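Long-range contacts in 2',5'-phosphodiesterase 12 (Homo sapiens, PDB 4Z0V), which belongs to the endonuclease/exonuclease/phosphatase family, with a DNase I-like fold together with an E-set-type N-terminal domain, and carries a bound magnesium ion: residues Y161-E169 with V424-A432; Y337-D348 with N362-S373. All blocks are in the same frame, centred on the assembly; numbering follows the deposited sequence. Where two conformers were deposited one is given.

Contact 1: residues Y161-E169 with V424-A432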
loop_
_atom_site.group_PDB
_atom_site.type_symbol
_atom_site.label_atom_id
_atom_site.label_comp_id
_atom_site.label_asym_id
_atom_site.label_seq_id
_atom_site.Cartn_x
_atom_site.Cartn_y
_atom_site.Cartn_z
ATOM N N TYR A 161 9.865 -14.202 -1.801
ATOM C CA TYR A 161 8.620 -14.938 -1.978
ATOM C C TYR A 161 7.403 -13.993 -1.820
ATOM O O TYR A 161 6.514 -13.930 -2.694
ATOM C CB TYR A 161 8.535 -16.100 -0.962
ATOM C CG TYR A 161 7.303 -16.956 -1.156
ATOM C CD1 TYR A 161 6.120 -16.682 -0.469
ATOM C CD2 TYR A 161 7.316 -18.043 -2.025
ATOM C CE1 TYR A 161 4.984 -17.479 -0.634
ATOM C CE2 TYR A 161 6.195 -18.865 -2.177
ATOM C CZ TYR A 161 5.038 -18.592 -1.461
ATOM O OH TYR A 161 3.938 -19.408 -1.620
ATOM N N ARG A 162 7.330 -13.306 -0.669
ATOM C CA ARG A 162 6.211 -12.389 -0.380
ATOM C C ARG A 162 6.073 -11.298 -1.461
ATOM O O ARG A 162 4.950 -10.954 -1.819
ATOM C CB ARG A 162 6.380 -11.758 0.996
ATOM C CG ARG A 162 6.208 -12.804 2.090
ATOM C CD ARG A 162 5.858 -12.228 3.460
ATOM N NE ARG A 162 6.870 -11.284 3.907
ATOM C CZ ARG A 162 6.676 -9.982 4.073
ATOM N NH1 ARG A 162 7.660 -9.212 4.506
ATOM N NH2 ARG A 162 5.488 -9.440 3.808
ATOM N N GLN A 163 7.190 -10.757 -1.962
ATOM C CA GLN A 163 7.116 -9.717 -3.002
ATOM C C GLN A 163 6.530 -10.252 -4.262
ATOM O O GLN A 163 5.761 -9.537 -4.909
ATOM C CB GLN A 163 8.468 -9.056 -3.296
ATOM C CG GLN A 163 8.912 -8.125 -2.185
ATOM C CD GLN A 163 7.836 -7.198 -1.673
ATOM O OE1 GLN A 163 7.524 -7.184 -0.476
ATOM N NE2 GLN A 163 7.255 -6.392 -2.548
ATOM N N ASN A 164 6.843 -11.506 -4.624
ATOM C CA ASN A 164 6.216 -12.052 -5.832
ATOM C C ASN A 164 4.681 -12.065 -5.703
ATOM O O ASN A 164 3.963 -11.633 -6.615
ATOM C CB ASN A 164 6.737 -13.443 -6.108
ATOM C CG ASN A 164 7.470 -13.535 -7.410
ATOM O OD1 ASN A 164 7.010 -14.174 -8.353
ATOM N ND2 ASN A 164 8.610 -12.879 -7.503
ATOM N N LEU A 165 4.194 -12.509 -4.539
ATOM C CA LEU A 165 2.758 -12.555 -4.292
ATOM C C LEU A 165 2.158 -11.171 -4.250
ATOM O O LEU A 165 1.096 -10.968 -4.826
ATOM C CB LEU A 165 2.470 -13.291 -2.971
ATOM C CG LEU A 165 2.280 -14.803 -3.065
ATOM C CD1 LEU A 165 3.532 -15.492 -3.599
ATOM C CD2 LEU A 165 1.951 -15.369 -1.690
ATOM N N ILE A 166 2.843 -10.212 -3.612
ATOM C CA ILE A 166 2.351 -8.821 -3.473
ATOM C C ILE A 166 2.301 -8.168 -4.855
ATOM O O ILE A 166 1.352 -7.469 -5.170
ATOM C CB ILE A 166 3.229 -8.018 -2.471
ATOM C CG1 ILE A 166 2.934 -8.464 -1.003
ATOM C CG2 ILE A 166 3.009 -6.487 -2.614
ATOM C CD1 ILE A 166 4.107 -8.161 0.012
ATOM N N GLN A 167 3.287 -8.444 -5.699
ATOM C CA GLN A 167 3.279 -7.910 -7.051
ATOM C C GLN A 167 2.098 -8.464 -7.831
ATOM O O GLN A 167 1.365 -7.695 -8.453
ATOM C CB GLN A 167 4.597 -8.244 -7.774
ATOM C CG GLN A 167 5.775 -7.369 -7.304
ATOM C CD GLN A 167 7.037 -7.756 -8.076
ATOM O OE1 GLN A 167 7.201 -8.888 -8.510
ATOM N NE2 GLN A 167 7.952 -6.825 -8.284
ATOM N N LYS A 168 1.869 -9.782 -7.745
ATOM C CA LYS A 168 0.742 -10.394 -8.447
ATOM C C LYS A 168 -0.590 -9.840 -7.895
ATOM O O LYS A 168 -1.482 -9.483 -8.650
ATOM C CB LYS A 168 0.786 -11.924 -8.322
ATOM C CG LYS A 168 -0.348 -12.569 -9.152
ATOM C CD LYS A 168 -0.317 -14.076 -9.189
ATOM C CE LYS A 168 -1.442 -14.611 -10.070
ATOM N NZ LYS A 168 -1.332 -16.102 -10.160
ATOM N N GLU A 169 -0.680 -9.754 -6.582
ATOM C CA GLU A 169 -1.878 -9.263 -5.904
ATOM C C GLU A 169 -2.227 -7.839 -6.330
ATOM O O GLU A 169 -3.337 -7.582 -6.781
ATOM C CB GLU A 169 -1.701 -9.323 -4.386
ATOM C CG GLU A 169 -2.962 -8.821 -3.701
ATOM C CD GLU A 169 -2.976 -9.020 -2.208
ATOM O OE1 GLU A 169 -3.998 -8.655 -1.586
ATOM O OE2 GLU A 169 -1.971 -9.524 -1.659
ATOM N N VAL A 424 1.738 -19.423 2.977
ATOM C CA VAL A 424 2.187 -19.705 1.615
ATOM C C VAL A 424 1.207 -19.093 0.571
ATOM O O VAL A 424 1.599 -18.905 -0.571
ATOM C CB VAL A 424 2.330 -21.242 1.392
ATOM C CG1 VAL A 424 3.431 -21.819 2.277
ATOM C CG2 VAL A 424 1.005 -21.974 1.636
ATOM N N SER A 425 -0.044 -18.764 0.971
ATOM C CA SER A 425 -1.055 -18.263 0.060
ATOM C C SER A 425 -1.411 -16.792 0.301
ATOM O O SER A 425 -2.252 -16.254 -0.406
ATOM C CB SER A 425 -2.314 -19.121 0.188
ATOM O OG SER A 425 -2.010 -20.468 -0.140
ATOM N N HIS A 426 -0.785 -16.149 1.300
ATOM C CA HIS A 426 -1.128 -14.776 1.680
ATOM C C HIS A 426 0.124 -14.070 2.208
ATOM O O HIS A 426 0.694 -14.499 3.212
ATOM C CB HIS A 426 -2.231 -14.832 2.745
ATOM C CG HIS A 426 -2.840 -13.494 2.987
ATOM N ND1 HIS A 426 -3.932 -13.068 2.273
ATOM C CD2 HIS A 426 -2.431 -12.497 3.803
ATOM C CE1 HIS A 426 -4.184 -11.837 2.692
ATOM N NE2 HIS A 426 -3.316 -11.455 3.626
ATOM N N PRO A 427 0.575 -12.996 1.521
ATOM C CA PRO A 427 1.893 -12.424 1.836
ATOM C C PRO A 427 1.990 -11.392 2.958
ATOM O O PRO A 427 3.015 -10.716 3.057
ATOM C CB PRO A 427 2.283 -11.774 0.501
ATOM C CG PRO A 427 0.930 -11.269 -0.040
ATOM C CD PRO A 427 0.016 -12.418 0.269
ATOM N N SER A 428 0.966 -11.231 3.780
ATOM C CA SER A 428 1.060 -10.243 4.865
ATOM C C SER A 428 0.294 -10.776 6.075
ATOM O O SER A 428 -0.426 -11.751 5.934
ATOM C CB SER A 428 0.475 -8.905 4.397
ATOM O OG SER A 428 0.408 -8.002 5.496
ATOM N N ASP A 429 0.435 -10.150 7.251
ATOM C CA ASP A 429 -0.409 -10.524 8.383
ATOM C C ASP A 429 -1.720 -9.715 8.307
ATOM O O ASP A 429 -2.647 -9.968 9.067
ATOM C CB ASP A 429 0.307 -10.346 9.733
ATOM C CG ASP A 429 0.917 -8.992 10.034
ATOM O OD1 ASP A 429 1.155 -8.218 9.087
ATOM O OD2 ASP A 429 1.308 -8.774 11.186
ATOM N N HIS A 430 -1.795 -8.746 7.371
ATOM C CA HIS A 430 -3.010 -7.972 7.103
ATOM C C HIS A 430 -3.626 -8.410 5.785
ATOM O O HIS A 430 -2.969 -9.059 4.977
ATOM C CB HIS A 430 -2.712 -6.467 7.053
ATOM C CG HIS A 430 -2.388 -5.852 8.375
ATOM N ND1 HIS A 430 -3.255 -4.948 8.982
ATOM C CD2 HIS A 430 -1.278 -5.971 9.132
ATOM C CE1 HIS A 430 -2.658 -4.573 10.108
ATOM N NE2 HIS A 430 -1.466 -5.162 10.244
ATOM N N ILE A 431 -4.879 -8.019 5.552
ATOM C CA ILE A 431 -5.615 -8.306 4.327
ATOM C C ILE A 431 -5.868 -6.987 3.621
ATOM O O ILE A 431 -6.341 -6.038 4.256
ATOM C CB ILE A 431 -6.920 -9.041 4.680
ATOM C CG1 ILE A 431 -6.631 -10.356 5.444
ATOM C CG2 ILE A 431 -7.765 -9.268 3.429
ATOM C CD1 ILE A 431 -7.910 -11.023 6.065
ATOM N N ALA A 432 -5.567 -6.918 2.319
ATOM C CA ALA A 432 -5.786 -5.715 1.536
ATOM C C ALA A 432 -7.238 -5.350 1.482
ATOM O O ALA A 432 -8.107 -6.236 1.324
ATOM C CB ALA A 432 -5.275 -5.912 0.102
HETATM O O HOH W 1 -4.467 -9.197 0.963
#

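Contact 2: residues Y337-D348 with N362-S373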
loop_
_atom_site.group_PDB
_atom_site.type_symbol
_atom_site.label_atom_id
_atom_site.label_comp_id
_atom_site.label_asym_id
_atom_site.label_seq_id
_atom_site.Cartn_x
_atom_site.Cartn_y
_atom_site.Cartn_z
ATOM N N TYR A 337 -12.303 5.336 16.271
ATOM C CA TYR A 337 -13.268 5.047 15.214
ATOM C C TYR A 337 -14.551 5.896 15.380
ATOM O O TYR A 337 -15.084 6.403 14.392
ATOM C CB TYR A 337 -13.603 3.562 15.177
ATOM C CG TYR A 337 -14.452 3.196 13.983
ATOM C CD1 TYR A 337 -13.877 2.989 12.727
ATOM C CD2 TYR A 337 -15.831 3.053 14.102
ATOM C CE1 TYR A 337 -14.661 2.650 11.621
ATOM C CE2 TYR A 337 -16.618 2.690 13.011
ATOM C CZ TYR A 337 -16.031 2.501 11.772
ATOM O OH TYR A 337 -16.816 2.166 10.699
ATOM N N HIS A 338 -15.082 5.983 16.608
ATOM C CA HIS A 338 -16.289 6.787 16.889
ATOM C C HIS A 338 -16.068 8.271 16.452
ATOM O O HIS A 338 -16.927 8.888 15.800
ATOM C CB HIS A 338 -16.591 6.701 18.395
ATOM C CG HIS A 338 -17.737 7.559 18.829
ATOM N ND1 HIS A 338 -19.022 7.054 18.921
ATOM C CD2 HIS A 338 -17.757 8.876 19.146
ATOM C CE1 HIS A 338 -19.777 8.073 19.313
ATOM N NE2 HIS A 338 -19.059 9.194 19.447
ATOM N N PHE A 339 -14.923 8.818 16.801
ATOM C CA PHE A 339 -14.540 10.189 16.476
ATOM C C PHE A 339 -14.569 10.400 14.944
ATOM O O PHE A 339 -15.189 11.342 14.469
ATOM C CB PHE A 339 -13.155 10.508 17.067
ATOM C CG PHE A 339 -12.571 11.852 16.659
ATOM C CD1 PHE A 339 -13.265 13.036 16.897
ATOM C CD2 PHE A 339 -11.333 11.928 16.027
ATOM C CE1 PHE A 339 -12.717 14.272 16.532
ATOM C CE2 PHE A 339 -10.789 13.161 15.657
ATOM C CZ PHE A 339 -11.489 14.328 15.904
ATOM N N VAL A 340 -14.004 9.450 14.169
ATOM C CA VAL A 340 -13.958 9.582 12.708
ATOM C C VAL A 340 -15.372 9.620 12.127
ATOM O O VAL A 340 -15.698 10.530 11.364
ATOM C CB VAL A 340 -13.110 8.456 12.042
ATOM C CG1 VAL A 340 -13.194 8.530 10.511
ATOM C CG2 VAL A 340 -11.655 8.512 12.500
ATOM N N ILE A 341 -16.197 8.636 12.493
ATOM C CA ILE A 341 -17.537 8.420 11.937
ATOM C C ILE A 341 -18.587 9.441 12.433
ATOM O O ILE A 341 -19.487 9.792 11.671
ATOM C CB ILE A 341 -17.957 6.947 12.289
ATOM C CG1 ILE A 341 -17.004 5.927 11.590
ATOM C CG2 ILE A 341 -19.418 6.634 11.933
ATOM C CD1 ILE A 341 -16.819 6.080 10.117
ATOM N N ASN A 342 -18.495 9.862 13.685
ATOM C CA ASN A 342 -19.528 10.730 14.289
ATOM C C ASN A 342 -19.163 12.190 14.316
ATOM O O ASN A 342 -20.050 13.030 14.479
ATOM C CB ASN A 342 -19.840 10.248 15.704
ATOM C CG ASN A 342 -20.317 8.819 15.719
ATOM O OD1 ASN A 342 -19.728 7.972 16.382
ATOM N ND2 ASN A 342 -21.318 8.486 14.892
ATOM N N GLY A 343 -17.893 12.506 14.144
ATOM C CA GLY A 343 -17.480 13.899 14.130
ATOM C C GLY A 343 -17.203 14.492 15.492
ATOM O O GLY A 343 -16.871 15.664 15.584
ATOM N N SER A 344 -17.337 13.702 16.557
ATOM C CA SER A 344 -17.051 14.154 17.909
ATOM C C SER A 344 -16.773 12.979 18.806
ATOM O O SER A 344 -17.156 11.855 18.499
ATOM C CB SER A 344 -18.211 14.974 18.488
ATOM O OG SER A 344 -19.328 14.149 18.770
ATOM N N ILE A 345 -16.128 13.256 19.916
ATOM C CA ILE A 345 -15.873 12.278 20.962
ATOM C C ILE A 345 -16.031 13.015 22.299
ATOM O O ILE A 345 -15.501 14.129 22.458
ATOM C CB ILE A 345 -14.505 11.543 20.807
ATOM C CG1 ILE A 345 -14.396 10.385 21.828
ATOM C CG2 ILE A 345 -13.312 12.507 20.882
ATOM C CD1 ILE A 345 -13.303 9.443 21.645
ATOM N N PRO A 346 -16.754 12.428 23.259
ATOM C CA PRO A 346 -16.942 13.122 24.539
ATOM C C PRO A 346 -15.698 13.068 25.429
ATOM O O PRO A 346 -14.871 12.150 25.322
ATOM C CB PRO A 346 -18.115 12.381 25.175
ATOM C CG PRO A 346 -18.055 11.037 24.627
ATOM C CD PRO A 346 -17.507 11.156 23.224
ATOM N N GLU A 347 -15.597 14.056 26.329
ATOM C CA GLU A 347 -14.506 14.222 27.272
ATOM C C GLU A 347 -14.380 12.996 28.196
ATOM O O GLU A 347 -13.272 12.631 28.564
ATOM C CB GLU A 347 -14.748 15.506 28.097
ATOM C CG GLU A 347 -13.522 16.031 28.815
ATOM C CD GLU A 347 -13.819 17.129 29.818
ATOM O OE1 GLU A 347 -14.378 18.176 29.415
ATOM O OE2 GLU A 347 -13.487 16.942 31.011
ATOM N N ASP A 348 -15.504 12.327 28.502
ATOM C CA ASP A 348 -15.534 11.170 29.395
ATOM C C ASP A 348 -15.271 9.818 28.697
ATOM O O ASP A 348 -15.451 8.775 29.337
ATOM C CB ASP A 348 -16.889 11.123 30.142
ATOM C CG ASP A 348 -18.139 10.809 29.335
ATOM O OD1 ASP A 348 -18.018 10.543 28.111
ATOM O OD2 ASP A 348 -19.235 10.785 29.931
ATOM N N ASN A 362 -8.340 13.348 29.221
ATOM C CA ASN A 362 -9.734 13.621 28.901
ATOM C C ASN A 362 -9.898 14.948 28.217
ATOM O O ASN A 362 -9.512 15.996 28.747
ATOM C CB ASN A 362 -10.601 13.575 30.162
ATOM C CG ASN A 362 -10.626 12.206 30.764
ATOM O OD1 ASN A 362 -9.652 11.754 31.369
ATOM N ND2 ASN A 362 -11.662 11.464 30.464
ATOM N N MET A 363 -10.486 14.900 27.017
ATOM C CA MET A 363 -10.753 16.110 26.242
ATOM C C MET A 363 -11.851 15.819 25.252
ATOM O O MET A 363 -12.127 14.658 24.933
ATOM C CB MET A 363 -9.478 16.663 25.557
ATOM C CG MET A 363 -8.887 15.739 24.516
ATOM S SD MET A 363 -7.429 16.381 23.663
ATOM C CE MET A 363 -6.188 16.292 24.959
ATOM N N SER A 364 -12.503 16.887 24.810
ATOM C CA SER A 364 -13.565 16.859 23.822
ATOM C C SER A 364 -12.948 17.208 22.471
ATOM O O SER A 364 -12.164 18.153 22.393
ATOM C CB SER A 364 -14.649 17.864 24.199
ATOM O OG SER A 364 -15.778 17.733 23.347
ATOM N N LEU A 365 -13.256 16.444 21.425
ATOM C CA LEU A 365 -12.744 16.729 20.071
ATOM C C LEU A 365 -13.880 16.755 19.095
ATOM O O LEU A 365 -14.806 15.971 19.241
ATOM C CB LEU A 365 -11.713 15.685 19.591
ATOM C CG LEU A 365 -10.448 15.427 20.427
ATOM C CD1 LEU A 365 -9.652 14.297 19.810
ATOM C CD2 LEU A 365 -9.586 16.669 20.556
ATOM N N THR A 366 -13.791 17.626 18.077
ATOM C CA THR A 366 -14.807 17.740 17.033
ATOM C C THR A 366 -14.181 17.925 15.668
ATOM O O THR A 366 -13.141 18.562 15.550
ATOM C CB THR A 366 -15.750 18.924 17.288
ATOM O OG1 THR A 366 -14.981 20.108 17.458
ATOM C CG2 THR A 366 -16.653 18.703 18.458
ATOM N N HIS A 367 -14.831 17.397 14.637
ATOM C CA HIS A 367 -14.364 17.609 13.260
ATOM C C HIS A 367 -15.599 17.666 12.387
ATOM O O HIS A 367 -16.652 17.112 12.768
ATOM C CB HIS A 367 -13.317 16.569 12.784
ATOM C CG HIS A 367 -13.891 15.234 12.436
ATOM N ND1 HIS A 367 -14.438 14.992 11.191
ATOM C CD2 HIS A 367 -13.985 14.110 13.183
ATOM C CE1 HIS A 367 -14.864 13.739 11.219
ATOM N NE2 HIS A 367 -14.616 13.166 12.399
ATOM N N PHE A 368 -15.479 18.263 11.194
ATOM C CA PHE A 368 -16.649 18.403 10.329
ATOM C C PHE A 368 -16.575 17.581 9.058
ATOM O O PHE A 368 -17.363 17.829 8.143
ATOM C CB PHE A 368 -16.918 19.890 9.996
ATOM C CG PHE A 368 -16.974 20.735 11.245
ATOM C CD1 PHE A 368 -17.988 20.557 12.180
ATOM C CD2 PHE A 368 -15.976 21.664 11.520
ATOM C CE1 PHE A 368 -18.026 21.316 13.352
ATOM C CE2 PHE A 368 -16.014 22.423 12.693
ATOM C CZ PHE A 368 -17.033 22.236 13.605
ATOM N N PHE A 369 -15.676 16.567 8.996
ATOM C CA PHE A 369 -15.664 15.700 7.824
ATOM C C PHE A 369 -16.807 14.706 7.910
ATOM O O PHE A 369 -17.133 14.264 9.012
ATOM C CB PHE A 369 -14.347 14.899 7.781
ATOM C CG PHE A 369 -13.147 15.705 7.359
ATOM C CD1 PHE A 369 -12.900 15.963 6.014
ATOM C CD2 PHE A 369 -12.265 16.210 8.304
ATOM C CE1 PHE A 369 -11.755 16.670 5.619
ATOM C CE2 PHE A 369 -11.117 16.901 7.912
ATOM C CZ PHE A 369 -10.872 17.122 6.572
ATOM N N LYS A 370 -17.372 14.302 6.772
ATOM C CA LYS A 370 -18.393 13.241 6.764
ATOM C C LYS A 370 -17.727 12.055 6.109
ATOM O O LYS A 370 -17.599 12.020 4.880
ATOM C CB LYS A 370 -19.681 13.679 6.051
ATOM C CG LYS A 370 -20.258 14.988 6.594
ATOM C CD LYS A 370 -20.538 14.955 8.109
ATOM C CE LYS A 370 -20.676 16.355 8.673
ATOM N NZ LYS A 370 -20.719 16.336 10.158
ATOM N N LEU A 371 -17.216 11.133 6.953
ATOM C CA LEU A 371 -16.401 9.995 6.527
ATOM C C LEU A 371 -17.071 8.698 6.782
ATOM O O LEU A 371 -17.649 8.483 7.837
ATOM C CB LEU A 371 -15.028 10.000 7.224
ATOM C CG LEU A 371 -14.158 11.249 6.994
ATOM C CD1 LEU A 371 -13.013 11.297 7.989
ATOM C CD2 LEU A 371 -13.645 11.321 5.571
ATOM N N LYS A 372 -17.012 7.838 5.793
ATOM C CA LYS A 372 -17.597 6.511 5.876
ATOM C C LYS A 372 -16.491 5.516 5.632
ATOM O O LYS A 372 -15.647 5.765 4.769
ATOM C CB LYS A 372 -18.696 6.372 4.803
ATOM C CG LYS A 372 -19.311 4.981 4.672
ATOM C CD LYS A 372 -20.209 4.877 3.440
ATOM C CE LYS A 372 -20.681 3.450 3.252
ATOM N NZ LYS A 372 -21.538 3.295 2.049
ATOM N N SER A 373 -16.480 4.413 6.380
ATOM C CA SER A 373 -15.536 3.325 6.096
ATOM C C SER A 373 -16.052 2.642 4.819
ATOM O O SER A 373 -17.117 2.001 4.827
ATOM C CB SER A 373 -15.471 2.349 7.273
ATOM O OG SER A 373 -14.662 1.257 6.875
HETATM O O HOH W 2 -18.302 3.619 8.492
HETATM O O HOH W 3 -17.639 11.642 9.837
HETATM O O HOH W 4 -19.958 8.907 9.042
#

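Contact 1: residues Y161-E169 with V424-A432
In the DNase I-like fold of the endonuclease/exonuclease/phosphatase family, helix 159-172 here packs on the loop that leads into strand 433-439, with Pro427 set against the turn that carries Arg162, Leu165 and Ile166. The compact proline ring fits close to a helix surface: its CG lies 3.6 Å from Ile166 CG1, while its CB meets Leu165 CB at 3.8 Å. Proline has no N-H to bury, and its carbonyl oxygen is taken by Arg162, whose NH2 donates to Pro427 O at 2.9 Å, almost straight (164°) and in the plane of the guanidinium. The bend at chi3 (-58°) brings its NH2 edge to the end of the proline carbonyl. Arginine suits this spot because one flat group serves several carbonyls, those of Ile133 and Leu134 included; the Arg162 side chain lies about 9 Å from the bound magnesium ion. One helical turn before Leu165, Tyr161 OH donates to a lone pair of Val424 O at 2.6 Å, in the carbonyl plane, and Leu165 CD1 covers a face of the tyrosine ring. Within the loop, Ser428 OG accepts from His430 N, an ST turn. Glu169, extended past Pro427, has its carboxylate satisfied by Tyr131 and Tyr173; a water also donates to Glu169 OE1 at 2.6 Å and accepts from Ala432 N at 2.9 Å.

Contact 2: residues Y337-D348 with N362-S373
With chi1 at 76°, the His367 imidazole swings between its own backbone N and carbonyl carbon and reaches the carbonyls at the end of helix 335-342, where Phe339, its CG anti to the backbone N (chi1 173°), holds out its ring to meet it. His367 turns an edge to the phenyl face, CD2 lying 3.6 Å from Phe339 CE1, a T-shaped pair with planes at 86°; Leu365 CD1 covers the opposite face. Histidine suits the place because both ring nitrogens are used: NE2 donates to Phe339 O at 2.8 Å and weakly to Val340 O, carbonyls of the last helical turn, while ND1 accepts from Phe369 N. Gly343 leaves the helix with positive phi, which suits glycine, and with no side chain it lets His367 come close: its CA sits over the imidazole face in a CH-pi contact, 3.8 Å from the His367 centroid. From there the two segments pair as a short two-stranded antiparallel sheet: His367 N donates to Gly343 O at 2.8 Å and Ile345 N to Leu365 O at 3.1 Å. Beyond it Asn362 ND2 donates to Glu347 O at 2.8 Å. Toward strand 371-373, Val340 CG1 packs on Leu371 CD1 at 3.7 Å, and waters link helix carbonyls to that strand. Helix 295-316 touches Phe339, Val340, Ile345 and His367, helix 243-248 meets Met363 and Leu365, and strand 387-397 pairs with strand 371-373.

How the contacts relate
Contacts 1 and 2 both lie in the endonuclease/exonuclease/phosphatase part of the chain, with centres about 34 Å apart and nearest atoms about 11 Å apart, so they do not touch. Along the sequence the order is 161-169, then 337-348 and 362-373, then 424-432. The loop of contact 1 leads into strand 433-439 of the six-stranded sheet, whereas strand 371-373 of contact 2 belongs to the seven-stranded one. The two are thus tied to different sheets of the DNase I-like two-sheet fold: contact 1, buried, with the Arg162 side chain about 9 Å from the magnesium ion, joins parts of the chain 255 residues apart, and contact 2, partly buried, packs locally at its outer side.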